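Local atomic coordinates of hypothetical protein PH1566 (Pyrococcus horikoshii, PDB entry 2E3U), a protein that probably binds RNA through two KH domains as Dim2p, a pre-ribosomal RNA processing factor. Residues Lys33-Val38 with Glu75-Ser80; Ile178-Thr183 with Arg199-Arg204. All coordinates share one frame; numbering follows the deposited sequence.

Interaction 1 (Lys33-Val38 with Glu75-Ser80)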
# COMPACT_ATOMS: atom_id res chain seq x y z
N LYS A 33 11.38 4.44 23.66
CA LYS A 33 11.82 5.27 22.49
C LYS A 33 12.06 4.46 21.18
O LYS A 33 12.65 3.35 21.20
CB LYS A 33 13.02 6.14 22.88
CG LYS A 33 13.48 7.16 21.82
CD LYS A 33 12.31 7.72 21.00
CE LYS A 33 12.72 8.02 19.55
NZ LYS A 33 11.72 8.95 18.96
N GLN A 34 11.54 5.00 20.08
CA GLN A 34 11.58 4.34 18.76
C GLN A 34 11.26 5.34 17.66
O GLN A 34 10.38 6.18 17.81
CB GLN A 34 10.56 3.21 18.70
CG GLN A 34 10.80 2.21 17.62
CD GLN A 34 9.73 1.11 17.63
OE1 GLN A 34 8.99 0.95 18.61
NE2 GLN A 34 9.63 0.37 16.53
N GLU A 35 12.00 5.23 16.56
CA GLU A 35 11.89 6.11 15.42
C GLU A 35 11.97 5.33 14.12
O GLU A 35 12.96 4.62 13.87
CB GLU A 35 13.03 7.15 15.47
CG GLU A 35 12.89 8.33 14.51
CD GLU A 35 14.18 9.16 14.43
OE1 GLU A 35 14.96 8.95 13.47
OE2 GLU A 35 14.42 10.00 15.35
N GLU A 36 10.96 5.48 13.26
CA GLU A 36 11.05 4.98 11.88
C GLU A 36 11.14 6.15 10.92
O GLU A 36 10.45 7.16 11.06
CB GLU A 36 9.87 4.08 11.50
CG GLU A 36 9.67 2.88 12.42
CD GLU A 36 10.81 1.85 12.37
OE1 GLU A 36 11.33 1.58 11.24
OE2 GLU A 36 11.17 1.32 13.46
N TYR A 37 11.99 6.01 9.92
CA TYR A 37 12.18 7.10 8.97
C TYR A 37 11.82 6.61 7.59
O TYR A 37 12.34 5.59 7.16
CB TYR A 37 13.64 7.57 8.99
CG TYR A 37 14.08 8.32 7.76
CD1 TYR A 37 14.53 7.64 6.62
CD2 TYR A 37 14.08 9.71 7.74
CE1 TYR A 37 14.96 8.33 5.47
CE2 TYR A 37 14.53 10.43 6.61
CZ TYR A 37 14.97 9.73 5.48
OH TYR A 37 15.38 10.42 4.37
N VAL A 38 10.95 7.32 6.89
CA VAL A 38 10.69 6.98 5.47
C VAL A 38 10.68 8.18 4.54
O VAL A 38 10.85 9.31 4.97
CB VAL A 38 9.37 6.12 5.27
CG1 VAL A 38 9.44 4.81 6.04
CG2 VAL A 38 8.11 6.91 5.63
N GLU A 75 10.21 13.58 3.38
CA GLU A 75 10.74 12.78 4.46
C GLU A 75 9.75 12.70 5.62
O GLU A 75 9.22 13.72 6.03
CB GLU A 75 12.07 13.36 4.94
CG GLU A 75 13.24 12.99 4.03
CD GLU A 75 14.51 13.73 4.39
OE1 GLU A 75 14.53 14.96 4.25
OE2 GLU A 75 15.48 13.08 4.82
N VAL A 76 9.53 11.49 6.15
CA VAL A 76 8.61 11.32 7.29
C VAL A 76 9.24 10.50 8.40
O VAL A 76 9.82 9.45 8.15
CB VAL A 76 7.24 10.68 6.88
CG1 VAL A 76 6.21 10.77 8.04
CG2 VAL A 76 6.67 11.33 5.57
N TRP A 77 9.11 11.01 9.62
CA TRP A 77 9.55 10.36 10.84
C TRP A 77 8.34 9.88 11.67
O TRP A 77 7.46 10.66 12.01
CB TRP A 77 10.41 11.33 11.70
CG TRP A 77 11.70 11.71 11.06
CD1 TRP A 77 12.91 11.14 11.30
CD2 TRP A 77 11.94 12.77 10.09
NE1 TRP A 77 13.87 11.74 10.53
CE2 TRP A 77 13.31 12.75 9.79
CE3 TRP A 77 11.12 13.73 9.45
CZ2 TRP A 77 13.91 13.64 8.86
CZ3 TRP A 77 11.71 14.63 8.54
CH2 TRP A 77 13.10 14.57 8.25
N ILE A 78 8.32 8.60 12.01
CA ILE A 78 7.30 8.05 12.85
C ILE A 78 7.92 7.72 14.19
O ILE A 78 8.79 6.86 14.29
CB ILE A 78 6.60 6.80 12.23
CG1 ILE A 78 6.00 7.13 10.85
CG2 ILE A 78 5.50 6.27 13.18
CD1 ILE A 78 6.96 6.92 9.62
N THR A 79 7.49 8.42 15.23
CA THR A 79 8.10 8.28 16.54
C THR A 79 7.11 7.83 17.61
O THR A 79 5.92 8.18 17.58
CB THR A 79 8.89 9.56 16.99
OG1 THR A 79 8.03 10.69 16.90
CG2 THR A 79 10.06 9.84 16.10
N SER A 80 7.59 7.03 18.56
CA SER A 80 6.69 6.55 19.59
C SER A 80 6.53 7.65 20.64
O SER A 80 7.35 8.55 20.70
CB SER A 80 7.23 5.25 20.20
OG SER A 80 8.40 5.51 20.92
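Strands 35-38 and 75-80 run antiparallel, their axes 4.6 Å apart, with Glu36-Ile78 and Val38-Val76 as hydrogen-bonded pairs and Glu35-Thr79 and Tyr37-Trp77 as non-hydrogen-bonded pairs. Both hydrogen-bonded pairs exchange two N-H...O bonds, and Ser80 N adds another to Gln34 O, 3.0 Å away, just before the first strand. CA-H...O contacts from Trp77 to Glu36 and from Thr79 to Gln34 supplement them. On the face that carries Tyr37 and Trp77 the two side chains run alongside each other in the same direction, and their rings form an offset edge-to-face pair with planes at 65°. The edge of Tyr37 does the touching: its CD2 sits over the five-membered ring of the indole, offset toward the rim, 3.5 Å from Trp77 NE1. A chi1 of 159° sets Tyr37 CG anti to the backbone N; farther out, Tyr37 OH donates to the anti lone pair of Glu75 OE2 at 2.7 Å. The carboxylate plane stands 88° from the ring, and its other oxygen, OE1, is bonded to Thr73. In the three-stranded antiparallel sheet of this KH domain, strand 75-80 is the middle strand, with 65-69 along its far edge and helix 87-101 packed on the other face. The face of the sheet under this helix carries Val38, Val76 and Ile78; Val38 CG2 lies 4.1 Å from Val76 CB and 4.2 Å from Ile78 CD1. On the aromatic side Glu35 runs alongside Thr79, its CG 3.6 Å from Thr79 CG2, and brings OE1 to the edge of the Trp77 indole. The Lys33 chain is bent, and its NZ comes 3.4 Å from Thr79 CG2 and makes a weak hydrogen bond to Gln34 O.

Interaction 2 (Ile178-Thr183 with Arg199-Arg204)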
# COMPACT_ATOMS: atom_id res chain seq x y z
N ILE A 178 -1.97 -11.52 0.19
CA ILE A 178 -0.86 -10.86 -0.53
C ILE A 178 -0.21 -11.79 -1.58
O ILE A 178 0.05 -11.40 -2.72
CB ILE A 178 0.25 -10.33 0.44
CG1 ILE A 178 -0.27 -9.15 1.26
CG2 ILE A 178 1.51 -9.93 -0.34
CD1 ILE A 178 0.75 -8.63 2.30
N GLU A 179 0.09 -13.01 -1.15
CA GLU A 179 0.71 -14.01 -1.98
C GLU A 179 -0.13 -14.34 -3.22
O GLU A 179 0.41 -14.47 -4.33
CB GLU A 179 0.95 -15.27 -1.11
CG GLU A 179 2.18 -16.04 -1.45
CD GLU A 179 2.14 -16.59 -2.85
OE1 GLU A 179 3.19 -16.48 -3.54
OE2 GLU A 179 1.08 -17.14 -3.25
N ILE A 180 -1.45 -14.47 -3.04
CA ILE A 180 -2.39 -14.68 -4.15
C ILE A 180 -2.45 -13.49 -5.14
O ILE A 180 -2.42 -13.70 -6.37
CB ILE A 180 -3.81 -14.99 -3.62
CG1 ILE A 180 -3.84 -16.32 -2.87
CG2 ILE A 180 -4.87 -15.01 -4.80
CD1 ILE A 180 -5.10 -16.52 -2.07
N ALA A 181 -2.59 -12.25 -4.62
CA ALA A 181 -2.64 -11.03 -5.47
C ALA A 181 -1.30 -10.86 -6.13
O ALA A 181 -1.23 -10.63 -7.33
CB ALA A 181 -3.01 -9.75 -4.65
N LYS A 182 -0.23 -10.97 -5.37
CA LYS A 182 1.13 -10.92 -5.92
C LYS A 182 1.31 -11.85 -7.13
O LYS A 182 1.80 -11.43 -8.18
CB LYS A 182 2.20 -11.25 -4.85
CG LYS A 182 3.58 -10.73 -5.18
CD LYS A 182 4.69 -11.29 -4.28
CE LYS A 182 6.06 -11.05 -4.94
NZ LYS A 182 7.18 -10.99 -3.97
N THR A 183 0.98 -13.13 -6.94
CA THR A 183 1.06 -14.14 -8.01
C THR A 183 0.23 -13.80 -9.27
O THR A 183 0.76 -13.90 -10.37
CB THR A 183 0.68 -15.53 -7.50
OG1 THR A 183 1.49 -15.84 -6.35
CG2 THR A 183 0.93 -16.59 -8.55
N ARG A 199 -8.76 -18.06 -13.83
CA ARG A 199 -8.88 -19.44 -13.38
C ARG A 199 -7.96 -19.73 -12.18
O ARG A 199 -8.41 -20.33 -11.22
CB ARG A 199 -8.67 -20.42 -14.54
CG ARG A 199 -9.94 -20.63 -15.41
CD ARG A 199 -9.57 -21.10 -16.79
NE ARG A 199 -10.67 -21.51 -17.68
CZ ARG A 199 -11.29 -20.69 -18.54
NH1 ARG A 199 -10.96 -19.40 -18.58
NH2 ARG A 199 -12.24 -21.15 -19.34
N TYR A 200 -6.71 -19.29 -12.23
CA TYR A 200 -5.81 -19.31 -11.07
C TYR A 200 -6.42 -18.67 -9.81
O TYR A 200 -6.33 -19.24 -8.71
CB TYR A 200 -4.44 -18.66 -11.37
CG TYR A 200 -3.66 -18.31 -10.10
CD1 TYR A 200 -2.87 -19.26 -9.46
CD2 TYR A 200 -3.74 -17.04 -9.53
CE1 TYR A 200 -2.17 -18.96 -8.29
CE2 TYR A 200 -3.07 -16.72 -8.35
CZ TYR A 200 -2.29 -17.68 -7.74
OH TYR A 200 -1.63 -17.36 -6.56
N LEU A 201 -7.04 -17.50 -9.97
CA LEU A 201 -7.68 -16.81 -8.85
C LEU A 201 -8.91 -17.54 -8.33
O LEU A 201 -9.16 -17.53 -7.11
CB LEU A 201 -8.02 -15.35 -9.19
CG LEU A 201 -6.88 -14.36 -9.32
CD1 LEU A 201 -7.28 -13.16 -10.17
CD2 LEU A 201 -6.31 -13.89 -7.95
N GLU A 202 -9.68 -18.18 -9.21
CA GLU A 202 -10.83 -18.99 -8.76
C GLU A 202 -10.35 -20.14 -7.89
O GLU A 202 -10.95 -20.43 -6.86
CB GLU A 202 -11.65 -19.55 -9.93
CG GLU A 202 -12.87 -18.71 -10.36
CD GLU A 202 -14.00 -18.66 -9.33
OE1 GLU A 202 -14.09 -19.59 -8.49
OE2 GLU A 202 -14.80 -17.68 -9.36
N ARG A 203 -9.25 -20.76 -8.30
CA ARG A 203 -8.68 -21.89 -7.59
C ARG A 203 -8.18 -21.51 -6.19
O ARG A 203 -8.22 -22.32 -5.26
CB ARG A 203 -7.59 -22.57 -8.42
CG ARG A 203 -8.08 -23.80 -9.19
CD ARG A 203 -7.13 -24.22 -10.36
NE ARG A 203 -5.72 -23.97 -10.05
CZ ARG A 203 -4.88 -23.29 -10.83
NH1 ARG A 203 -5.30 -22.81 -11.99
NH2 ARG A 203 -3.62 -23.12 -10.46
N ARG A 204 -7.74 -20.28 -6.03
CA ARG A 204 -7.28 -19.79 -4.74
C ARG A 204 -8.47 -19.26 -3.95
O ARG A 204 -8.69 -19.66 -2.81
CB ARG A 204 -6.19 -18.71 -4.91
CG ARG A 204 -4.97 -19.12 -5.73
CD ARG A 204 -4.20 -20.36 -5.18
NE ARG A 204 -3.83 -20.24 -3.77
CZ ARG A 204 -2.66 -19.80 -3.29
NH1 ARG A 204 -1.68 -19.40 -4.11
NH2 ARG A 204 -2.47 -19.75 -1.97
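Tyr200 and Thr183 touch between helices 178-183 and 199-203, whose axes lie 10.6 Å apart and run antiparallel at 170°. The two side chains cross at about a right angle, and the phenol oxygen presses against carbon: Tyr200 OH is 3.1 Å from Thr183 CB. Tyr200 CG is anti to the backbone N (chi1 164°), on a side chain that leaves its helix toward the other segment, and the edge of the ring comes near Ile180 O. Thr183 OG1 turns back instead to its own helix, donating to Glu179 O at 2.7 Å; Thr183 N reaches that same carbonyl from the opposite face of its plane, so two bonds grip the Glu179 oxygen, and the one from OG1 holds the hydroxyl. Beside this, Ile180 CG2 packs against Leu201 CD2 at 3.6 Å, and Ser158 and Met157 of helix 149-158 cover the isoleucine and the leucine respectively. The pair thus lies within the helical layer of the second KH domain, where helix 175-189 has its inner side, Ile178 and Ala181, on the antiparallel sheet and helix 194-203 packs beside it. Toward solvent the contact is looser. Arg204, bent at chi2 and chi3, has Ile180 CG1 over the centre of one guanidinium face, 3.7 Å above the plane, while its own CG lies over one face of the Tyr200 ring. Its NH1 makes a weak hydrogen bond to Tyr200 OH, and the salt bridge from Arg204 NH1 to Glu179 OE2 is long at 3.7 Å, although the carboxylate and guanidinium planes are only 21° apart. An alanine in place of Tyr200 would probably open a gap beside Thr183 and leave Arg204 without the ring under its CG and the weak hydroxyl partner of its NH1.

How the interactions relate
As a worked comparison, interactions 1 and 2, whose centres lie 34 Å apart on opposite sides of the chain's centre, join elements of different KH domains in different ways. Both are partly buried, and no atoms of the two approach closer than about 16 Å. Interaction 1 pairs two strands of the first sheet, so main-chain hydrogen bonds fix its register while side chains divide between a helix-covered face and a more exposed aromatic one. Interaction 2 joins two helices of the second domain, where side chains make most of the contact; it buries less than half as much surface and relies on apolar packing, with its long charged pair on the exposed side.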